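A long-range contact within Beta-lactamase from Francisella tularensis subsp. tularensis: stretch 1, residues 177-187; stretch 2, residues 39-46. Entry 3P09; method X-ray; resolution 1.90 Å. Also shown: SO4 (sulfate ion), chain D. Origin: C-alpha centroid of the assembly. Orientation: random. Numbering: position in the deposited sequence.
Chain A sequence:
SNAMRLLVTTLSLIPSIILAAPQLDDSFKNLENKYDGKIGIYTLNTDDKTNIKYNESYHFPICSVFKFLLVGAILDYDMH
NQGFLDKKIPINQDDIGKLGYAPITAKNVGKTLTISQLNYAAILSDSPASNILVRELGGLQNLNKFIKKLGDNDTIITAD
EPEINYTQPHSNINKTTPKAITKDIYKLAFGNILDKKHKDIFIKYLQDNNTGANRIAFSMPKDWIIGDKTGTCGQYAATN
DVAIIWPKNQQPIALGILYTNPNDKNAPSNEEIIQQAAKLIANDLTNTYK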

# COMPACT_ATOMS: atom_id res chain seq x y z
N THR A 177 5.74 -4.78 -8.27
CA THR A 177 5.87 -6.22 -8.04
C THR A 177 5.72 -6.50 -6.54
O THR A 177 5.97 -5.60 -5.72
CB THR A 177 7.28 -6.76 -8.45
OG1 THR A 177 8.28 -6.09 -7.67
CG2 THR A 177 7.54 -6.55 -9.95
N PRO A 178 5.32 -7.72 -6.18
CA PRO A 178 5.24 -8.03 -4.75
C PRO A 178 6.57 -7.77 -4.04
O PRO A 178 6.60 -7.25 -2.93
CB PRO A 178 4.86 -9.51 -4.72
CG PRO A 178 4.10 -9.74 -6.02
CD PRO A 178 4.82 -8.84 -7.02
N LYS A 179 7.68 -8.11 -4.68
CA LYS A 179 8.98 -7.94 -4.05
C LYS A 179 9.28 -6.46 -3.80
O LYS A 179 9.64 -6.06 -2.69
CB LYS A 179 10.08 -8.58 -4.92
CG LYS A 179 11.46 -8.63 -4.30
CD LYS A 179 12.45 -9.34 -5.23
CE LYS A 179 13.85 -9.33 -4.64
NZ LYS A 179 14.85 -10.00 -5.52
N ALA A 180 9.09 -5.63 -4.82
CA ALA A 180 9.46 -4.23 -4.73
C ALA A 180 8.63 -3.51 -3.68
O ALA A 180 9.16 -2.76 -2.85
CB ALA A 180 9.35 -3.54 -6.10
N ILE A 181 7.32 -3.72 -3.73
CA ILE A 181 6.42 -2.97 -2.87
C ILE A 181 6.56 -3.41 -1.42
O ILE A 181 6.39 -2.61 -0.51
CB ILE A 181 4.95 -3.09 -3.32
CG1 ILE A 181 4.13 -1.94 -2.73
CG2 ILE A 181 4.38 -4.47 -2.94
CD1 ILE A 181 4.56 -0.59 -3.28
N THR A 182 6.93 -4.67 -1.20
CA THR A 182 7.08 -5.21 0.15
C THR A 182 8.42 -4.77 0.76
O THR A 182 8.47 -4.40 1.93
CB THR A 182 6.96 -6.76 0.17
OG1 THR A 182 5.66 -7.14 -0.30
CG2 THR A 182 7.13 -7.33 1.58
N LYS A 183 9.49 -4.82 -0.01
CA LYS A 183 10.75 -4.21 0.41
C LYS A 183 10.54 -2.73 0.76
O LYS A 183 11.11 -2.21 1.71
CB LYS A 183 11.84 -4.39 -0.66
CG LYS A 183 12.34 -5.83 -0.80
CD LYS A 183 13.66 -5.94 -1.59
CE LYS A 183 13.63 -5.10 -2.83
NZ LYS A 183 14.99 -4.93 -3.44
N ASP A 184 9.69 -2.04 -0.01
CA ASP A 184 9.43 -0.62 0.23
C ASP A 184 8.81 -0.35 1.60
O ASP A 184 9.24 0.54 2.32
CB ASP A 184 8.50 -0.03 -0.83
CG ASP A 184 9.17 0.15 -2.17
OD1 ASP A 184 10.43 0.09 -2.23
OD2 ASP A 184 8.44 0.36 -3.16
N ILE A 185 7.76 -1.09 1.93
CA ILE A 185 7.07 -0.82 3.18
C ILE A 185 7.97 -1.19 4.36
O ILE A 185 7.97 -0.51 5.38
CB ILE A 185 5.69 -1.55 3.27
CG1 ILE A 185 4.79 -0.87 4.30
CG2 ILE A 185 5.87 -3.03 3.60
CD1 ILE A 185 3.33 -1.36 4.25
N TYR A 186 8.77 -2.24 4.20
CA TYR A 186 9.69 -2.65 5.27
C TYR A 186 10.76 -1.59 5.46
O TYR A 186 11.10 -1.22 6.59
CB TYR A 186 10.37 -3.97 4.91
CG TYR A 186 11.20 -4.53 6.05
CD1 TYR A 186 12.54 -4.22 6.18
CD2 TYR A 186 10.62 -5.36 7.01
CE1 TYR A 186 13.30 -4.73 7.23
CE2 TYR A 186 11.36 -5.87 8.06
CZ TYR A 186 12.70 -5.55 8.17
OH TYR A 186 13.43 -6.07 9.21
N LYS A 187 11.31 -1.10 4.35
CA LYS A 187 12.38 -0.12 4.43
C LYS A 187 11.88 1.16 5.09
O LYS A 187 12.56 1.75 5.94
CB LYS A 187 12.96 0.16 3.04
CG LYS A 187 14.14 1.11 3.03
CD LYS A 187 14.95 0.93 1.75
CE LYS A 187 16.14 1.87 1.70
NZ LYS A 187 17.05 1.69 2.86
S SO4 D . 14.54 -13.49 -2.53
O1 SO4 D . 14.00 -14.24 -1.40
O2 SO4 D . 14.63 -14.37 -3.70
O3 SO4 D . 13.66 -12.37 -2.86
O4 SO4 D . 15.87 -12.99 -2.20
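Stretch 2 (39-46) IGIYTLNT

No hydrogen bond joins the two stretches, although 526 Å² of surface is buried between them and the touching residues are at least 136 positions apart in the sequence; the contact rests on packing alone. Stretch 2 runs as a strand from Ile39 to Leu44, with phi between -147° and -114° and psi between 123° and 150°, and it lies along the helix that begins at Pro178. The N-to-C directions of the two elements differ by 34° (signed crossing angle -34°), so they run roughly the same way, and their axes approach to 7.4 Å.

The alternation expected of a strand decides which residues face the helix. The CA-to-CB bonds of Tyr42 and Leu44 point toward it, while those of Ile39, Ile41 and Thr43 point away. Gly40 falls on the facing side, where Pro178 CG lies 3.5 Å from Gly40 CA. An idealised CB on Gly40 would stand 2.5 Å from Pro178 CG, a clash, so the close fit here depends on the absence of a side chain. On the helix, Pro178, Thr182 and Tyr186, spaced four residues apart and hence about one turn from each other, point toward the strand.

Tyr42 gives up the most area to the contact, 103 Å². Its backbone is nearest Pro178, with the two CA atoms 5.4 Å apart, and Pro178 CB is 4.0 Å from Tyr42 CB. At chi1 -162° (t) the ring lies against the start of Lys179: Lys179 CA is over one ring face, and Lys179 CG is 3.9 Å from the Tyr42 ring centroid and 16° off its normal, the geometry of a CH-pi contact, while the extended side chain, all four chi angles t, leads its end away. Thr182 CB stands at the ring edge, and Thr182 CG2 comes within 3.5 Å of Tyr42 O. The hydroxyl of Thr182 is turned back into its own helix, where OG1 donates to Pro178 O at 2.8 Å. At the far end of the ring, Tyr42 OH donates to O3 of the sulfate ion at a very short 2.5 Å.

Further along, Leu44 CD1 fits between successive helix turns, 3.7 Å from Lys183 CA and 3.7 Å from Tyr186 CB. Beyond the strand, the separation of 2.9 Å between Tyr186 OH and Thr46 CG2 is too short to be a real contact; with Thr46 poorly ordered and touching a crystal neighbour, this end carries little evidential weight.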

# COMPACT_ATOMS: atom_id res chain seq x y z
N ILE A 39 -1.77 -14.43 -8.40
CA ILE A 39 -1.54 -13.91 -7.06
C ILE A 39 -0.04 -13.74 -6.85
O ILE A 39 0.75 -14.57 -7.30
CB ILE A 39 -2.14 -14.82 -5.99
CG1 ILE A 39 -2.13 -14.11 -4.63
CG2 ILE A 39 -1.37 -16.13 -5.92
CD1 ILE A 39 -3.48 -13.99 -4.00
N GLY A 40 0.36 -12.66 -6.20
CA GLY A 40 1.76 -12.37 -5.99
C GLY A 40 1.99 -12.15 -4.51
O GLY A 40 1.22 -11.45 -3.86
N ILE A 41 3.04 -12.76 -3.98
CA ILE A 41 3.29 -12.82 -2.55
C ILE A 41 4.77 -12.54 -2.26
O ILE A 41 5.65 -13.08 -2.92
CB ILE A 41 3.01 -14.25 -1.99
CG1 ILE A 41 1.58 -14.73 -2.30
CG2 ILE A 41 3.32 -14.33 -0.50
CD1 ILE A 41 0.51 -13.81 -1.85
N TYR A 42 5.05 -11.69 -1.28
CA TYR A 42 6.41 -11.57 -0.80
C TYR A 42 6.42 -11.28 0.68
O TYR A 42 5.62 -10.48 1.16
CB TYR A 42 7.16 -10.47 -1.56
CG TYR A 42 8.68 -10.58 -1.43
CD1 TYR A 42 9.38 -9.73 -0.60
CD2 TYR A 42 9.39 -11.55 -2.14
CE1 TYR A 42 10.75 -9.82 -0.48
CE2 TYR A 42 10.76 -11.65 -2.02
CZ TYR A 42 11.43 -10.78 -1.19
OH TYR A 42 12.80 -10.87 -1.06
N THR A 43 7.32 -11.94 1.41
CA THR A 43 7.50 -11.61 2.83
C THR A 43 8.93 -11.18 3.06
O THR A 43 9.85 -11.64 2.38
CB THR A 43 7.25 -12.81 3.73
OG1 THR A 43 8.27 -13.79 3.47
CG2 THR A 43 5.90 -13.40 3.46
N LEU A 44 9.13 -10.31 4.05
CA LEU A 44 10.47 -9.83 4.33
C LEU A 44 10.71 -9.89 5.82
O LEU A 44 9.95 -9.30 6.59
CB LEU A 44 10.62 -8.39 3.85
CG LEU A 44 11.72 -8.09 2.84
CD1 LEU A 44 12.00 -6.61 2.87
CD2 LEU A 44 12.97 -8.87 3.17
N ASN A 45 11.75 -10.61 6.22
CA ASN A 45 12.15 -10.73 7.61
C ASN A 45 13.29 -9.77 7.98
O ASN A 45 13.93 -9.18 7.11
CB ASN A 45 12.57 -12.17 7.93
CG ASN A 45 11.46 -12.95 8.61
OD1 ASN A 45 10.68 -13.65 7.96
ND2 ASN A 45 11.39 -12.85 9.93
N THR A 46 13.54 -9.65 9.27
CA THR A 46 14.51 -8.69 9.77
C THR A 46 15.96 -9.12 9.53
O THR A 46 16.44 -10.08 10.12
CB THR A 46 14.27 -8.40 11.26
OG1 THR A 46 14.34 -9.63 12.00
CG2 THR A 46 12.89 -7.75 11.47